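Local coordinates for putative fumarylacetoacetate hydrolase family protein (Yersinia pestis, PDB 3S52), which probably belongs to the fumarylacetoacetate hydrolase family, with a mixed beta sheet at its core, and has no function assigned to it, at residues K21-G26 with F182-G187; L76-G81 with R94-Y99. One frame throughout, in Å; residues are numbered along the deposited sequence.

How the interactions relate
From the N terminus the chain first lays down strand 21-26, half of interaction 1, and then runs on to strand 70-80. Interaction 2 closes a short loop, in which 76-81 is joined by 94-99 after a short loop and most of helix 89-95. The chain then makes a long excursion before 182-187 returns to 21-26, so the small loop of interaction 2 lies wholly within the large one of interaction 1. The two contacts meet where G187 N approaches I80 O at 2.7 Å, a probable hydrogen bond. Together they tie the connection from helix 171-181 to strand 189-191 to both strand 21-26 and strand 70-80 of one mixed sheet.

Interaction 1 (K21-G26 with F182-G187); sequences KVVCVG and FTLRAG
K21, on segment 21-26, touches the loop 182-187 with the far end of its side chain. CG sits in the crowded position between backbone N and carbonyl carbon (chi1 65°), the chain runs extended to CE, and a bend at chi4 (-61°) brings NZ to T183 O, where the two atoms form a hydrogen bond of 2.8 Å. K21 CE lies beside the same oxygen, 3.3 Å from T183 O. The ammonium approaches almost along the carbonyl axis, with a C=O...N angle of 168°. NZ also forms a salt bridge with D188, whose OD2 accepts a hydrogen bond from R185 N, and a weak hydrogen bond with T52 of the second subunit. The carboxylate of D188 probably offsets the like charge of R185, whose NE lies 5.6 Å from K21 NZ and whose NH1 pairs with E51 of the second subunit. On the backbone side of K21, a water donates to K21 O (3.0 Å) and to G187 O (2.8 Å), linking K21 to G187. At the backbone angles of G187, with phi positive, a CB would be jammed against the carbonyl O of A186, which by itself calls for glycine. The strand is an inner one of the mixed sheet of the family's C-terminal domain: it runs antiparallel to 45-50 and parallel to 189-191, and 182-187 carries the chain from helix 171-181 into that parallel partner. V23 points at the loop and supplies the apolar part of the contact. Its CG2 meets L184 CD2 at 3.7 Å, the two side chains crossing at about a right angle. V23 CG1 approaches F182 CD2 obliquely at 4.0 Å, and the same valine also touches M178 of helix 171-181.

Interaction 2 (L76-G81 with R94-Y99); sequences LAVLIG and RAIAGY
Y99 sits opposite V78 in an antiparallel non-hydrogen-bonded pair, the two side chains lying alongside each other on one face of the sheet. The tyrosine CB comes 4.2 Å from L76 CD1 and 3.9 Å from A77 O. With CG anti to the carbonyl carbon (chi1 -60°), the ring is carried over to V78: CD1 and CE1 both meet V78 CG2 at the ring edge, CD1 at 3.8 Å, while A77 O also lies near the ring plane beside CD1. CE1 nears V78 CG1 as well. The same methyl, V78 CG1, also meets I96 CG2 at 3.5 Å. The strands, their N-to-C directions 149° apart, are joined at L79 by two bonds: L79 N donates a nearly straight one to G98 O (3.0 Å), and L79 O accepts from A97 N (2.8 Å). A97 and G98 together face this one residue, a beta bulge that puts A97 CB 4.1 Å from L79 CG. Past the strand end, G81 N bonds to A95 O (2.8 Å), joining the chain entering strand 96-107 to the end of strand 70-80. The Y99 ring meets F142, V78 and I80 rest on I175 of helix 171-181, and L79 packs on F136 of strand 131-138, while A77 touches strand 189-191.

Interaction 1 (K21-G26 with F182-G187)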
loop_
_atom_site.group_PDB
_atom_site.type_symbol
_atom_site.label_atom_id
_atom_site.label_comp_id
_atom_site.label_asym_id
_atom_site.label_seq_id
_atom_site.Cartn_x
_atom_site.Cartn_y
_atom_site.Cartn_z
ATOM N N LYS A 21 2.776 -7.067 3.150
ATOM C CA LYS A 21 2.388 -5.684 3.430
ATOM C C LYS A 21 2.331 -5.376 4.919
ATOM O O LYS A 21 2.393 -6.274 5.769
ATOM C CB LYS A 21 1.035 -5.336 2.777
ATOM C CG LYS A 21 -0.172 -6.127 3.345
ATOM C CD LYS A 21 -1.491 -5.703 2.671
ATOM C CE LYS A 21 -2.663 -6.628 3.069
ATOM N NZ LYS A 21 -2.438 -8.061 2.666
ATOM N N VAL A 22 2.193 -4.086 5.205
ATOM C CA VAL A 22 2.047 -3.556 6.553
ATOM C C VAL A 22 0.793 -2.672 6.541
ATOM O O VAL A 22 0.722 -1.731 5.759
ATOM C CB VAL A 22 3.274 -2.701 6.914
ATOM C CG1 VAL A 22 3.209 -2.229 8.363
ATOM C CG2 VAL A 22 4.538 -3.480 6.658
ATOM N N VAL A 23 -0.206 -3.004 7.360
ATOM C CA VAL A 23 -1.436 -2.213 7.453
ATOM C C VAL A 23 -1.333 -1.391 8.720
ATOM O O VAL A 23 -0.974 -1.902 9.772
ATOM C CB VAL A 23 -2.708 -3.096 7.429
ATOM C CG1 VAL A 23 -3.997 -2.231 7.358
ATOM C CG2 VAL A 23 -2.659 -4.046 6.258
ATOM N N CYS A 24 -1.609 -0.102 8.602
ATOM C CA CYS A 24 -1.246 0.859 9.633
ATOM C C CYS A 24 -2.432 1.696 9.993
ATOM O O CYS A 24 -3.328 1.880 9.173
ATOM C CB CYS A 24 -0.151 1.800 9.114
ATOM S SG CYS A 24 1.302 0.962 8.442
ATOM N N VAL A 25 -2.435 2.226 11.216
ATOM C CA VAL A 25 -3.506 3.123 11.627
ATOM C C VAL A 25 -2.966 4.514 11.961
ATOM O O VAL A 25 -1.958 4.643 12.649
ATOM C CB VAL A 25 -4.288 2.566 12.828
ATOM C CG1 VAL A 25 -3.379 2.460 14.092
ATOM C CG2 VAL A 25 -5.524 3.422 13.096
ATOM N N GLY A 26 -3.629 5.556 11.471
ATOM C CA GLY A 26 -3.256 6.915 11.853
ATOM C C GLY A 26 -4.161 7.433 12.955
ATOM O O GLY A 26 -5.249 6.897 13.180
ATOM N N PHE A 182 -8.997 -5.346 3.974
ATOM C CA PHE A 182 -7.828 -6.055 3.461
ATOM C C PHE A 182 -7.673 -7.452 4.064
ATOM O O PHE A 182 -7.719 -7.626 5.279
ATOM C CB PHE A 182 -6.573 -5.218 3.715
ATOM C CG PHE A 182 -6.803 -3.737 3.538
ATOM C CD1 PHE A 182 -7.049 -3.208 2.280
ATOM C CD2 PHE A 182 -6.782 -2.883 4.621
ATOM C CE1 PHE A 182 -7.266 -1.854 2.109
ATOM C CE2 PHE A 182 -6.998 -1.525 4.450
ATOM C CZ PHE A 182 -7.251 -1.020 3.195
ATOM N N THR A 183 -7.532 -8.456 3.210
ATOM C CA THR A 183 -7.141 -9.767 3.717
ATOM C C THR A 183 -5.750 -9.606 4.324
ATOM O O THR A 183 -4.838 -9.086 3.679
ATOM C CB THR A 183 -7.108 -10.827 2.599
ATOM O OG1 THR A 183 -8.451 -11.166 2.230
ATOM C CG2 THR A 183 -6.372 -12.100 3.072
ATOM N N LEU A 184 -5.587 -10.018 5.572
ATOM C CA LEU A 184 -4.278 -9.967 6.208
ATOM C C LEU A 184 -3.665 -11.359 6.167
ATOM O O LEU A 184 -4.117 -12.259 6.871
ATOM C CB LEU A 184 -4.390 -9.466 7.647
ATOM C CG LEU A 184 -5.144 -8.152 7.862
ATOM C CD1 LEU A 184 -5.071 -7.726 9.315
ATOM C CD2 LEU A 184 -4.612 -7.055 6.952
ATOM N N ARG A 185 -2.653 -11.541 5.326
ATOM C CA ARG A 185 -2.072 -12.858 5.148
ATOM C C ARG A 185 -1.145 -13.162 6.316
ATOM O O ARG A 185 -0.656 -12.250 6.986
ATOM C CB ARG A 185 -1.320 -12.932 3.821
ATOM C CG ARG A 185 -2.181 -12.654 2.562
ATOM C CD ARG A 185 -1.574 -13.331 1.319
ATOM N NE ARG A 185 -2.208 -12.953 0.045
ATOM C CZ ARG A 185 -3.378 -13.426 -0.376
ATOM N NH1 ARG A 185 -3.870 -13.047 -1.549
ATOM N NH2 ARG A 185 -4.067 -14.272 0.379
ATOM N N ALA A 186 -0.914 -14.443 6.565
ATOM C CA ALA A 186 0.141 -14.834 7.485
ATOM C C ALA A 186 1.400 -14.113 7.032
ATOM O O ALA A 186 1.712 -14.098 5.843
ATOM C CB ALA A 186 0.350 -16.346 7.438
ATOM N N GLY A 187 2.107 -13.489 7.968
ATOM C CA GLY A 187 3.306 -12.748 7.627
ATOM C C GLY A 187 3.044 -11.265 7.428
ATOM O O GLY A 187 3.984 -10.486 7.308
HETATM O O HOH W 1 4.518 -8.398 5.549
#

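Interaction 2 (L76-G81 with R94-Y99)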
loop_
_atom_site.group_PDB
_atom_site.type_symbol
_atom_site.label_atom_id
_atom_site.label_comp_id
_atom_site.label_asym_id
_atom_site.label_seq_id
_atom_site.Cartn_x
_atom_site.Cartn_y
_atom_site.Cartn_z
ATOM N N LEU A 76 3.843 0.000 18.208
ATOM C CA LEU A 76 3.788 -1.438 18.435
ATOM C C LEU A 76 3.432 -2.117 17.112
ATOM O O LEU A 76 2.467 -1.717 16.440
ATOM C CB LEU A 76 2.733 -1.775 19.502
ATOM C CG LEU A 76 2.576 -3.280 19.719
ATOM C CD1 LEU A 76 3.769 -3.826 20.469
ATOM C CD2 LEU A 76 1.274 -3.603 20.458
ATOM N N ALA A 77 4.228 -3.108 16.715
ATOM C CA ALA A 77 3.933 -3.869 15.493
ATOM C C ALA A 77 3.435 -5.263 15.877
ATOM O O ALA A 77 3.967 -5.882 16.791
ATOM C CB ALA A 77 5.187 -3.988 14.611
ATOM N N VAL A 78 2.422 -5.748 15.170
ATOM C CA VAL A 78 1.817 -7.040 15.450
ATOM C C VAL A 78 1.999 -7.915 14.216
ATOM O O VAL A 78 1.696 -7.491 13.102
ATOM C CB VAL A 78 0.316 -6.875 15.730
ATOM C CG1 VAL A 78 -0.329 -8.204 16.047
ATOM C CG2 VAL A 78 0.096 -5.862 16.849
ATOM N N LEU A 79 2.521 -9.119 14.416
ATOM C CA LEU A 79 2.731 -10.068 13.326
ATOM C C LEU A 79 1.550 -11.023 13.240
ATOM O O LEU A 79 1.188 -11.675 14.227
ATOM C CB LEU A 79 4.034 -10.853 13.557
ATOM C CG LEU A 79 4.464 -11.923 12.537
ATOM C CD1 LEU A 79 4.676 -11.347 11.154
ATOM C CD2 LEU A 79 5.728 -12.639 13.003
ATOM N N ILE A 80 0.951 -11.107 12.057
ATOM C CA ILE A 80 -0.155 -12.015 11.831
ATOM C C ILE A 80 0.386 -13.394 11.430
ATOM O O ILE A 80 1.202 -13.499 10.519
ATOM C CB ILE A 80 -1.109 -11.501 10.725
ATOM C CG1 ILE A 80 -1.570 -10.060 11.003
ATOM C CG2 ILE A 80 -2.295 -12.447 10.579
ATOM C CD1 ILE A 80 -2.266 -9.878 12.340
ATOM N N GLY A 81 -0.053 -14.444 12.121
ATOM C CA GLY A 81 0.399 -15.797 11.813
ATOM C C GLY A 81 -0.616 -16.670 11.091
ATOM O O GLY A 81 -0.286 -17.769 10.641
ATOM N N ARG A 94 -6.663 -15.137 18.089
ATOM C CA ARG A 94 -5.980 -16.426 17.912
ATOM C C ARG A 94 -4.937 -16.388 16.801
ATOM O O ARG A 94 -4.136 -17.316 16.651
ATOM C CB ARG A 94 -6.984 -17.549 17.573
ATOM C CG ARG A 94 -8.149 -17.707 18.538
ATOM C CD ARG A 94 -8.951 -18.999 18.262
ATOM N NE ARG A 94 -9.435 -19.080 16.881
ATOM C CZ ARG A 94 -10.682 -18.807 16.508
ATOM N NH1 ARG A 94 -11.581 -18.444 17.416
ATOM N NH2 ARG A 94 -11.035 -18.900 15.229
ATOM N N ALA A 95 -4.984 -15.342 15.987
ATOM C CA ALA A 95 -4.158 -15.273 14.791
ATOM C C ALA A 95 -2.824 -14.547 15.012
ATOM O O ALA A 95 -1.953 -14.547 14.139
ATOM C CB ALA A 95 -4.941 -14.602 13.647
ATOM N N ILE A 96 -2.671 -13.908 16.162
ATOM C CA ILE A 96 -1.480 -13.087 16.388
ATOM C C ILE A 96 -0.253 -13.948 16.726
ATOM O O ILE A 96 -0.302 -14.788 17.632
ATOM C CB ILE A 96 -1.754 -11.994 17.440
ATOM C CG1 ILE A 96 -2.813 -11.019 16.891
ATOM C CG2 ILE A 96 -0.478 -11.260 17.790
ATOM C CD1 ILE A 96 -3.311 -9.974 17.879
ATOM N N ALA A 97 0.803 -13.811 15.924
ATOM C CA ALA A 97 2.035 -14.583 16.115
ATOM C C ALA A 97 3.043 -13.983 17.101
ATOM O O ALA A 97 3.697 -14.697 17.844
ATOM C CB ALA A 97 2.696 -14.903 14.780
ATOM N N GLY A 98 3.197 -12.670 17.092
ATOM C CA GLY A 98 4.195 -12.056 17.948
ATOM C C GLY A 98 4.123 -10.550 17.894
ATOM O O GLY A 98 3.358 -9.980 17.111
ATOM N N TYR A 99 4.919 -9.897 18.724
ATOM C CA TYR A 99 4.901 -8.451 18.744
ATOM C C TYR A 99 6.293 -7.854 18.566
ATOM O O TYR A 99 7.290 -8.452 18.952
ATOM C CB TYR A 99 4.293 -7.966 20.053
ATOM C CG TYR A 99 2.873 -8.427 20.274
ATOM C CD1 TYR A 99 1.816 -7.778 19.662
ATOM C CD2 TYR A 99 2.591 -9.504 21.112
ATOM C CE1 TYR A 99 0.505 -8.187 19.867
ATOM C CE2 TYR A 99 1.287 -9.925 21.321
ATOM C CZ TYR A 99 0.248 -9.254 20.698
ATOM O OH TYR A 99 -1.052 -9.650 20.887
#